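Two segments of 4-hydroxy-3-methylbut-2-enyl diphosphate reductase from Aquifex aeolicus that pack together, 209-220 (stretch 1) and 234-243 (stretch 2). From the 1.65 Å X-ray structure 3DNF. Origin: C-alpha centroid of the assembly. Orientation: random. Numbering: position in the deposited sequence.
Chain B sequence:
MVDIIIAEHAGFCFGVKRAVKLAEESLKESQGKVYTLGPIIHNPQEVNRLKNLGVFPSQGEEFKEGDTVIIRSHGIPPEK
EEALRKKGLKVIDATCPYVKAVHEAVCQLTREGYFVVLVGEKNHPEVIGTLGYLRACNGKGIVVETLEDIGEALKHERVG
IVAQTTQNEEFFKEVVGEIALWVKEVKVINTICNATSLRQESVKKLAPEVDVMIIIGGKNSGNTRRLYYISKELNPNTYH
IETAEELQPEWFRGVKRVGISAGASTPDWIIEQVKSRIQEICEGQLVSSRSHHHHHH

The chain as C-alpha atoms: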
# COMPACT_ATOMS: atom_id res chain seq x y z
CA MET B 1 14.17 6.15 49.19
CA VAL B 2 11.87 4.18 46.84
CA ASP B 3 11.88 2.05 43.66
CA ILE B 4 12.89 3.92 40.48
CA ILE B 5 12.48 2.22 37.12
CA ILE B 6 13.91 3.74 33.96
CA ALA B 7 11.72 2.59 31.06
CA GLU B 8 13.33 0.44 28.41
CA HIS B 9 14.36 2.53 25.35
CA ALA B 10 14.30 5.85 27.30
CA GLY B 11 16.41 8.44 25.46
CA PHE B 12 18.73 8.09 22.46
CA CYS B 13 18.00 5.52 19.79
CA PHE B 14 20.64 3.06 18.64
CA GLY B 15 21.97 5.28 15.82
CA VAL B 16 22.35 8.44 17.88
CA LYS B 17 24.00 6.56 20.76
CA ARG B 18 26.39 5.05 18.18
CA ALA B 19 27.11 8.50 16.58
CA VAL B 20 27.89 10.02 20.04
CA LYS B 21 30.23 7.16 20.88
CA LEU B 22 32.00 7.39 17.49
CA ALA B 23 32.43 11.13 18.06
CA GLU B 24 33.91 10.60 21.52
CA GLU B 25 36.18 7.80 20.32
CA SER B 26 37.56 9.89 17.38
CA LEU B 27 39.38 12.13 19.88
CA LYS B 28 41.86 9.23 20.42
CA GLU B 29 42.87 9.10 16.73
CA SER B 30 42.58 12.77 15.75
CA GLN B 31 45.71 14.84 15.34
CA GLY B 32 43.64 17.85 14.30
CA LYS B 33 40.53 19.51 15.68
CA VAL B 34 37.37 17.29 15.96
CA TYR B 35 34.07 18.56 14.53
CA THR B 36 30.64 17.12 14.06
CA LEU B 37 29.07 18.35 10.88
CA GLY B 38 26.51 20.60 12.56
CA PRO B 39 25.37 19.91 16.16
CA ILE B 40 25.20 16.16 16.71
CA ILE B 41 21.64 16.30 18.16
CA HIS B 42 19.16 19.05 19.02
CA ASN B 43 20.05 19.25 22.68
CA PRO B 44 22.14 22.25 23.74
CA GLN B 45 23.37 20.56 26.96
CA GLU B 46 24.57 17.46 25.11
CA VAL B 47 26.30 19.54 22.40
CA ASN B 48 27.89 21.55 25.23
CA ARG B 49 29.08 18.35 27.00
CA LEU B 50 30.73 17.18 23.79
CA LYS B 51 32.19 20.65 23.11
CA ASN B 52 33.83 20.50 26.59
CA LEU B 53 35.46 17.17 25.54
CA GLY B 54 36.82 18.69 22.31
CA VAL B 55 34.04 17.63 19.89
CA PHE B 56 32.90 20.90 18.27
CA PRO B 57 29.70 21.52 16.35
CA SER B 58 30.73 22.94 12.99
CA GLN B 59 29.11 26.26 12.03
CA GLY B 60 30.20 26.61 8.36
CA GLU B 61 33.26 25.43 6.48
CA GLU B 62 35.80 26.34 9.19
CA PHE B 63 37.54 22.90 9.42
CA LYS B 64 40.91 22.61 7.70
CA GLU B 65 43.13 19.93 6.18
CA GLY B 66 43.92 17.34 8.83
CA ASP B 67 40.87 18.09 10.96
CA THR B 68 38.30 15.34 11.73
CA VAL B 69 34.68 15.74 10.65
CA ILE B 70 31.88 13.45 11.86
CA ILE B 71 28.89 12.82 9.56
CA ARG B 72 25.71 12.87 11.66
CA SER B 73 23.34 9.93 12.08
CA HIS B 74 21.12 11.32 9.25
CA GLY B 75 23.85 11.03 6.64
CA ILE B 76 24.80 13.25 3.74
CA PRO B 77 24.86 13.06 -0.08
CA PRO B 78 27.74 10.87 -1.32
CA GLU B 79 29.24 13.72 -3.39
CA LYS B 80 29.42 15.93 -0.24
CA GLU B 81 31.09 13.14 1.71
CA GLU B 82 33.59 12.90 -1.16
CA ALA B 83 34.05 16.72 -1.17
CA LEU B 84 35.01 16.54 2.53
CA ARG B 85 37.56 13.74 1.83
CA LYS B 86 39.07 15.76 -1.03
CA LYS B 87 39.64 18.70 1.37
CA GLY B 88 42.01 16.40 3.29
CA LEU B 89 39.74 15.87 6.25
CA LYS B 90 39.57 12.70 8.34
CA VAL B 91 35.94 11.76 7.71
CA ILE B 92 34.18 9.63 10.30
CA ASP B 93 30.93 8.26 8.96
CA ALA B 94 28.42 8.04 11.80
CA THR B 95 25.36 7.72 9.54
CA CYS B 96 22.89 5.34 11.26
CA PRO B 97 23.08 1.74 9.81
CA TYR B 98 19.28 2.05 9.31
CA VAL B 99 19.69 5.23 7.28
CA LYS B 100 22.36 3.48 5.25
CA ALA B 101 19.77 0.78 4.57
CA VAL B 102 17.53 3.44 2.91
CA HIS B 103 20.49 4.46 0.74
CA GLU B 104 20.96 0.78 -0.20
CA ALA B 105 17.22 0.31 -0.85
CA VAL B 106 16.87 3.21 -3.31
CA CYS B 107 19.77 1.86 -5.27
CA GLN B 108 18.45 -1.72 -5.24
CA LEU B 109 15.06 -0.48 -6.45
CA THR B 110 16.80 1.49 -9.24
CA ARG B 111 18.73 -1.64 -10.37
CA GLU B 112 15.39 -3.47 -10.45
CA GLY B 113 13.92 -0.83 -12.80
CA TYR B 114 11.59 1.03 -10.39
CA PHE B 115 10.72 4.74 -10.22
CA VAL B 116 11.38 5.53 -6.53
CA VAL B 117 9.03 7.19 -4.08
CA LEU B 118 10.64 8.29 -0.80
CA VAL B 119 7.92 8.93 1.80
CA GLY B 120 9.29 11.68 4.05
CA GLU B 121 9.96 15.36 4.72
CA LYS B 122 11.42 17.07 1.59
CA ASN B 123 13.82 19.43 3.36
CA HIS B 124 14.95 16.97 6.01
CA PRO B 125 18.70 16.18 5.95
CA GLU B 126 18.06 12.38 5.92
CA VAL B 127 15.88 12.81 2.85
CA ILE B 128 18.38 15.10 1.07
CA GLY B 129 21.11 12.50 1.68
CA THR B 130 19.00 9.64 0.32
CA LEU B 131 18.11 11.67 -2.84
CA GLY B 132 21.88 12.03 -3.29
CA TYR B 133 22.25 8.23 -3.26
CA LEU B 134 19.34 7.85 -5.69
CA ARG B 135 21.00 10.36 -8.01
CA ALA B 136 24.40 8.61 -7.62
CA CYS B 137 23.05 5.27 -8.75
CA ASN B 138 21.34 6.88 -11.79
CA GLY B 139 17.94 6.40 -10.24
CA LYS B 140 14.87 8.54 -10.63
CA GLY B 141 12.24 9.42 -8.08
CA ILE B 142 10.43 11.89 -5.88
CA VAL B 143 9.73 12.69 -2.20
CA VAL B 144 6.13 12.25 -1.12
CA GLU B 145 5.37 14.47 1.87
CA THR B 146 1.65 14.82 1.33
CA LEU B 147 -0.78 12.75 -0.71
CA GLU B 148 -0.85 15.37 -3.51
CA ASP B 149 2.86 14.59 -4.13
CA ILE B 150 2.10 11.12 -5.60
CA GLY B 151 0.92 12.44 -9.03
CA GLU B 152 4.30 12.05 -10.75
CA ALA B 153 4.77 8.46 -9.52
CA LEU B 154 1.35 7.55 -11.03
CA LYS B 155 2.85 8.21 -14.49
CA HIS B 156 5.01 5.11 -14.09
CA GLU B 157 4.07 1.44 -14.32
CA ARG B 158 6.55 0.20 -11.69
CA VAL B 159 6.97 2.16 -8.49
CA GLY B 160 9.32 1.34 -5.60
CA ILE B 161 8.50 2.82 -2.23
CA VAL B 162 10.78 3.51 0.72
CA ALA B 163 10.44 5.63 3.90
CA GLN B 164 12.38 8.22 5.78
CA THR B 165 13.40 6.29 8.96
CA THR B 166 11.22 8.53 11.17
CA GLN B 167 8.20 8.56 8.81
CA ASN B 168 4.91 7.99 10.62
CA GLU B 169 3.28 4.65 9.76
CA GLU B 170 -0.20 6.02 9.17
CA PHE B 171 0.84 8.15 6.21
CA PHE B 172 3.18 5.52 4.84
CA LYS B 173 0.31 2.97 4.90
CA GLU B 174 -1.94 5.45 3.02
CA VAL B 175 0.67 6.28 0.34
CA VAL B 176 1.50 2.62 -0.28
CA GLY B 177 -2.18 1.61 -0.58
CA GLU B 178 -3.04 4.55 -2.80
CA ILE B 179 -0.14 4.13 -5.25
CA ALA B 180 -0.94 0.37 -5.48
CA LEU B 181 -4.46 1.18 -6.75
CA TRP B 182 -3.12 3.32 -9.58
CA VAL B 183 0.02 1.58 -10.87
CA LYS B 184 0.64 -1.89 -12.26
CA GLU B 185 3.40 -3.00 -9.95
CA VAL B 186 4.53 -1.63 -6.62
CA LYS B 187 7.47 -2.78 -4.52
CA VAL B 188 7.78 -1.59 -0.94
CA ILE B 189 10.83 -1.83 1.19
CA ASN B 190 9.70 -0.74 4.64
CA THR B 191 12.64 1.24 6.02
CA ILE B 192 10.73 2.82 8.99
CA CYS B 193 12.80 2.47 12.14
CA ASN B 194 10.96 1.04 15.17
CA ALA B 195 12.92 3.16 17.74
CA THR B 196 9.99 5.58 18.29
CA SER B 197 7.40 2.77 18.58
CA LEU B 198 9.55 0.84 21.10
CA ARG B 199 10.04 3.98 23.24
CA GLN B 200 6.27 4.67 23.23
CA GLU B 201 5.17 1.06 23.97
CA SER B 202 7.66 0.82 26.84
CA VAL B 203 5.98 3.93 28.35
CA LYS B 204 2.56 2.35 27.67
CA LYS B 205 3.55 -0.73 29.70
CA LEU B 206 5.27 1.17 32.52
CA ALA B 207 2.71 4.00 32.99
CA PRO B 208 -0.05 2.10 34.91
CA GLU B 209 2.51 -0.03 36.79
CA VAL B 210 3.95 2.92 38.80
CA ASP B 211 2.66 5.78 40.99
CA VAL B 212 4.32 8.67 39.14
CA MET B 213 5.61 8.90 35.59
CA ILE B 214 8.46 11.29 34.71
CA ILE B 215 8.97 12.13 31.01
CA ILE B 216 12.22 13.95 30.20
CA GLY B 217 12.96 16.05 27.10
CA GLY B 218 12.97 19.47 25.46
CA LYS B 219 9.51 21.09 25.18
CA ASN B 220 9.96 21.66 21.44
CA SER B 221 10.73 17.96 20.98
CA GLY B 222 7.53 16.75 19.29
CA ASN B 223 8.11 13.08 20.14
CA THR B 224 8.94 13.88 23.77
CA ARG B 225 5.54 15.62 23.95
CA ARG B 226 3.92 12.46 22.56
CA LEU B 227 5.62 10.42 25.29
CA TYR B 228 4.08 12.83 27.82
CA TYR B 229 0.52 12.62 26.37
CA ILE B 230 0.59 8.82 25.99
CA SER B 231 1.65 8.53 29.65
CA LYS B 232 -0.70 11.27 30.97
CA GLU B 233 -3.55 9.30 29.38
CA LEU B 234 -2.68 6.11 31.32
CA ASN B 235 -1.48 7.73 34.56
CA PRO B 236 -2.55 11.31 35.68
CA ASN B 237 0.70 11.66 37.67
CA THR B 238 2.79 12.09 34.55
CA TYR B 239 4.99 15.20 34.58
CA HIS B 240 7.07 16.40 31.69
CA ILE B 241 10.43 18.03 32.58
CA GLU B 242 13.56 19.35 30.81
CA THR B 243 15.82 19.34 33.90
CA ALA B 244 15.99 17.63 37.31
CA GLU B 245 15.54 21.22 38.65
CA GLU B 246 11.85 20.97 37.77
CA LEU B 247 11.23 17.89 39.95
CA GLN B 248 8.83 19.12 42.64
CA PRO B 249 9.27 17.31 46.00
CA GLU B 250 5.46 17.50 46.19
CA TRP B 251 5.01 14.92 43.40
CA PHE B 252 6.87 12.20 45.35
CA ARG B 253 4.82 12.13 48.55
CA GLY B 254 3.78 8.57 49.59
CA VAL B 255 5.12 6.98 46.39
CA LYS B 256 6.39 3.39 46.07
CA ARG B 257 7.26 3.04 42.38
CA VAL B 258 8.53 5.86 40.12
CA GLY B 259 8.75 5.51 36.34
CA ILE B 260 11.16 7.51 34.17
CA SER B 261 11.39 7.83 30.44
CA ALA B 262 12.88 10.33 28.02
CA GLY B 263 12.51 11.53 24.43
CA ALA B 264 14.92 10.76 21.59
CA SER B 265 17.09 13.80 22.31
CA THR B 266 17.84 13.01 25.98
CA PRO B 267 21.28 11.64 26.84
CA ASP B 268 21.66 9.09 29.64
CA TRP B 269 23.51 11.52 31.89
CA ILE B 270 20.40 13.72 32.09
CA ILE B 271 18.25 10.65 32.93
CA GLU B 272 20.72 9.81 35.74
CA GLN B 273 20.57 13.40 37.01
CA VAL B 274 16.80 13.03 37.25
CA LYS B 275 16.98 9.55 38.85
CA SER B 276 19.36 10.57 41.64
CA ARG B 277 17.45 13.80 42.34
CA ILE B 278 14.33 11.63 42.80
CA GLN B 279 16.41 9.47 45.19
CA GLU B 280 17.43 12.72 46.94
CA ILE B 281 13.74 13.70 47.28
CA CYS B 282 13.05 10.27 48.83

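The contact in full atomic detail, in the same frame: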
# COMPACT_ATOMS: atom_id res chain seq x y z
N GLU B 209 1.82 0.90 35.90
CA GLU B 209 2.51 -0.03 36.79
C GLU B 209 3.35 0.71 37.84
O GLU B 209 4.12 0.09 38.59
CB GLU B 209 3.40 -0.93 35.92
CG GLU B 209 3.72 -2.31 36.44
CD GLU B 209 4.48 -3.15 35.42
OE1 GLU B 209 4.18 -4.37 35.32
OE2 GLU B 209 5.37 -2.61 34.72
N VAL B 210 3.21 2.04 37.88
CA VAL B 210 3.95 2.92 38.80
C VAL B 210 3.02 4.02 39.33
O VAL B 210 1.97 4.29 38.76
CB VAL B 210 5.22 3.58 38.15
CG1 VAL B 210 6.26 2.54 37.71
CG2 VAL B 210 4.85 4.50 36.98
N ASP B 211 3.43 4.67 40.43
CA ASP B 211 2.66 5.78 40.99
C ASP B 211 2.81 7.09 40.22
O ASP B 211 1.82 7.76 39.93
CB ASP B 211 3.00 5.97 42.47
CG ASP B 211 2.43 4.83 43.33
OD1 ASP B 211 1.08 4.61 43.16
OD2 ASP B 211 3.32 4.14 44.18
N VAL B 212 4.05 7.45 39.90
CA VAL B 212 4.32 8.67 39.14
C VAL B 212 5.17 8.33 37.94
O VAL B 212 6.08 7.50 38.03
CB VAL B 212 5.03 9.76 40.00
CG1 VAL B 212 6.10 9.15 40.90
CG2 VAL B 212 5.64 10.87 39.13
N MET B 213 4.84 8.97 36.82
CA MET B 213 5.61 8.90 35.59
C MET B 213 6.33 10.22 35.35
O MET B 213 5.71 11.29 35.37
CB MET B 213 4.69 8.56 34.41
CG MET B 213 4.47 7.07 34.19
SD MET B 213 6.03 6.17 33.88
CE MET B 213 6.53 6.73 32.25
N ILE B 214 7.64 10.15 35.13
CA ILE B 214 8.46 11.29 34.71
C ILE B 214 8.91 11.13 33.26
O ILE B 214 9.54 10.12 32.91
CB ILE B 214 9.72 11.49 35.61
CG1 ILE B 214 9.34 11.57 37.10
CG2 ILE B 214 10.55 12.71 35.15
CD1 ILE B 214 8.34 12.69 37.49
N ILE B 215 8.58 12.11 32.42
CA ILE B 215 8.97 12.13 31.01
C ILE B 215 9.95 13.29 30.79
O ILE B 215 9.62 14.46 31.04
CB ILE B 215 7.73 12.25 30.06
CG1 ILE B 215 6.74 11.06 30.25
CG2 ILE B 215 8.15 12.45 28.61
CD1 ILE B 215 7.32 9.66 30.02
N ILE B 216 11.16 12.96 30.36
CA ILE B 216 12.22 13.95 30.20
C ILE B 216 12.42 14.31 28.72
O ILE B 216 12.33 13.45 27.84
CB ILE B 216 13.56 13.48 30.83
CG1 ILE B 216 13.36 13.01 32.27
CG2 ILE B 216 14.61 14.61 30.80
CD1 ILE B 216 14.44 12.04 32.73
N GLY B 217 12.66 15.60 28.45
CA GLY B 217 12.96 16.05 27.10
C GLY B 217 12.67 17.52 26.88
O GLY B 217 11.94 18.14 27.67
N GLY B 218 13.24 18.08 25.82
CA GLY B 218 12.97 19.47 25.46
C GLY B 218 11.51 19.63 25.11
O GLY B 218 10.91 18.70 24.56
N LYS B 219 10.93 20.78 25.45
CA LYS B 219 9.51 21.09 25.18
C LYS B 219 9.18 21.11 23.69
O LYS B 219 8.08 20.73 23.28
CB LYS B 219 9.11 22.45 25.77
CG LYS B 219 9.26 22.59 27.28
CD LYS B 219 9.01 24.03 27.74
CE LYS B 219 9.34 24.16 29.22
NZ LYS B 219 9.23 25.55 29.73
N ASN B 220 10.14 21.57 22.88
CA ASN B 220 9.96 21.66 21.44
C ASN B 220 10.16 20.31 20.75
O ASN B 220 9.90 20.18 19.55
CB ASN B 220 10.92 22.70 20.87
CG ASN B 220 12.38 22.29 21.03
OD1 ASN B 220 12.72 21.45 21.87
ND2 ASN B 220 13.25 22.89 20.23
N LEU B 234 -2.64 7.38 30.57
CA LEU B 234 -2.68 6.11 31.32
C LEU B 234 -2.38 6.27 32.81
O LEU B 234 -2.62 5.35 33.60
CB LEU B 234 -1.73 5.08 30.71
CG LEU B 234 -1.94 4.66 29.26
CD1 LEU B 234 -0.73 3.88 28.76
CD2 LEU B 234 -3.22 3.86 29.08
N ASN B 235 -1.83 7.43 33.18
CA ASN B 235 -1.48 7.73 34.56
C ASN B 235 -1.47 9.28 34.70
O ASN B 235 -0.58 9.96 34.11
CB ASN B 235 -0.09 7.12 34.91
CG ASN B 235 0.25 7.33 36.41
OD1 ASN B 235 -0.24 8.38 37.06
ND2 ASN B 235 1.03 6.45 36.93
N PRO B 236 -2.44 9.83 35.48
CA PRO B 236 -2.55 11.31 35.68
C PRO B 236 -1.28 11.96 36.24
O PRO B 236 -0.96 13.11 35.94
CB PRO B 236 -3.75 11.42 36.68
CG PRO B 236 -3.86 10.09 37.31
CD PRO B 236 -3.51 9.09 36.23
N ASN B 237 -0.51 11.16 37.01
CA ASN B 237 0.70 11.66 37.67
C ASN B 237 1.92 11.59 36.76
O ASN B 237 3.01 11.24 37.20
CB ASN B 237 0.94 10.91 38.98
CG ASN B 237 -0.25 11.00 39.92
OD1 ASN B 237 -0.69 12.13 40.23
ND2 ASN B 237 -0.74 9.93 40.35
N THR B 238 1.70 11.94 35.49
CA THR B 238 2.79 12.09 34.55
C THR B 238 3.18 13.58 34.54
O THR B 238 2.32 14.47 34.47
CB THR B 238 2.42 11.63 33.12
OG1 THR B 238 2.04 10.24 33.14
CG2 THR B 238 3.61 11.82 32.14
N TYR B 239 4.49 13.84 34.62
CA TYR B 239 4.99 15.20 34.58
C TYR B 239 6.07 15.22 33.54
O TYR B 239 6.93 14.34 33.53
CB TYR B 239 5.53 15.61 35.95
CG TYR B 239 4.49 15.51 37.05
CD1 TYR B 239 4.39 14.36 37.84
CD2 TYR B 239 3.59 16.55 37.29
CE1 TYR B 239 3.43 14.25 38.84
CE2 TYR B 239 2.62 16.46 38.29
CZ TYR B 239 2.55 15.31 39.06
OH TYR B 239 1.59 15.21 40.06
N HIS B 240 6.00 16.20 32.65
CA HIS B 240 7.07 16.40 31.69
C HIS B 240 8.08 17.42 32.21
O HIS B 240 7.68 18.47 32.73
CB HIS B 240 6.50 16.81 30.33
CG HIS B 240 7.54 17.33 29.39
ND1 HIS B 240 7.69 18.68 29.12
CD2 HIS B 240 8.52 16.70 28.70
CE1 HIS B 240 8.70 18.85 28.29
NE2 HIS B 240 9.22 17.67 28.02
N ILE B 241 9.37 17.12 32.11
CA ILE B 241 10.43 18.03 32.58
C ILE B 241 11.63 18.07 31.62
O ILE B 241 11.89 17.09 30.93
CB ILE B 241 10.92 17.69 34.02
CG1 ILE B 241 11.51 16.27 34.08
CG2 ILE B 241 9.80 17.84 35.05
CD1 ILE B 241 12.45 16.05 35.25
N GLU B 242 12.34 19.20 31.61
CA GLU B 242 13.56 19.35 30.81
C GLU B 242 14.82 19.15 31.66
O GLU B 242 15.87 18.74 31.14
CB GLU B 242 13.59 20.73 30.15
CG GLU B 242 12.69 20.86 28.95
CD GLU B 242 12.78 22.23 28.29
OE1 GLU B 242 12.99 23.23 29.02
OE2 GLU B 242 12.62 22.31 27.05
N THR B 243 14.70 19.43 32.96
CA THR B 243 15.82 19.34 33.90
C THR B 243 15.34 18.76 35.22
O THR B 243 14.17 18.93 35.60
CB THR B 243 16.45 20.75 34.15
OG1 THR B 243 16.88 21.32 32.90
CG2 THR B 243 17.67 20.67 35.06
O HOH W 1 12.77 23.16 24.16

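Two neighbouring, parallel β-strands, zipped together by a staggered ladder of backbone hydrogen bonds and finished at each end by side chains that bond to main-chain atoms, make up the contact between residues 209-220 and 234-243. The strands, 212-216 and 238-241, run in the same direction with their axes inclined by 22°, and together the two stretches bury 772 Å² of surface.

In a parallel pair, the residues that bond do not face each other squarely; one residue reaches with its NH and its CO to two different partners across the gap. Here the odd-numbered residues of the first strand do this work. Met213 N donates to Asn237 O (2.9 Å), and Met213 O accepts from Tyr239 N (2.9 Å). Two residues on, Ile215 N donates to Tyr239 O (3.0 Å), in an almost linear bond, while Ile215 O receives Ile241 N (2.9 Å). Gly217 N then extends the ladder past the end of the strand by donating to Ile241 O (3.0 Å). Between these rungs the same carbonyls attract Cα hydrogens: Thr238 CA lies 3.1 Å from Met213 O, and Ile216 CA lies 3.2 Å from Ile241 O.

Side chains alternate between the two faces of the sheet, and register decides which ones meet. On one face Ile214 and Ile216 lie beside Tyr239 and Ile241. Ile214 CG2 packs 3.8 Å from Ile241 CG1, and Val212 CG2 approaches the edge of the tyrosine ring, 3.9 Å from Tyr239 CD1. These are apolar contacts, in which shape and the exclusion of water matter more than direction. The other face carries Met213, Ile215, Thr238 and His240. There Ile215 CG1 rests 3.7 Å from Thr238 CG2, whereas the end of the methionine side chain, m at all three chi angles, leads away from the second stretch, although Met213 CB lies 3.4 Å from Thr238 OG1.

Before the strands begin, asparagines supply amide donors. Asn235 ND2 and Asn237 ND2 each make a weak hydrogen bond to Asp211 O, both at 3.4 Å. Within its own stretch, Asn235 OD1 accepts from Asn237 N (2.8 Å), tying together the turn that leads into the second strand.

Beyond the last rung, bonding passes to side chains. The end of His240 comes nearer to the first stretch, and His240 NE2 makes a weak hydrogen bond to Gly217 O (2.8 Å), its angle of 127° far from straight. Gly217 has phi and psi of 157° and 163°, at which a Cβ would be jammed against the preceding carbonyl oxygen, so this backbone path calls for glycine. Further along, Glu242 reaches across with its carboxylate: OE2 of Glu242 accepts from Lys219 N at 2.8 Å, a carboxylate acceptor meeting a backbone NH. A water reinforces the site, donating to Glu242 OE2 (3.0 Å) and, weakly, to Asn220 OD1 (2.9 Å). The lysine ammonium stays more distant, with Lys219 NZ 4.5 Å from Glu242 OE1, beyond salt-bridge range.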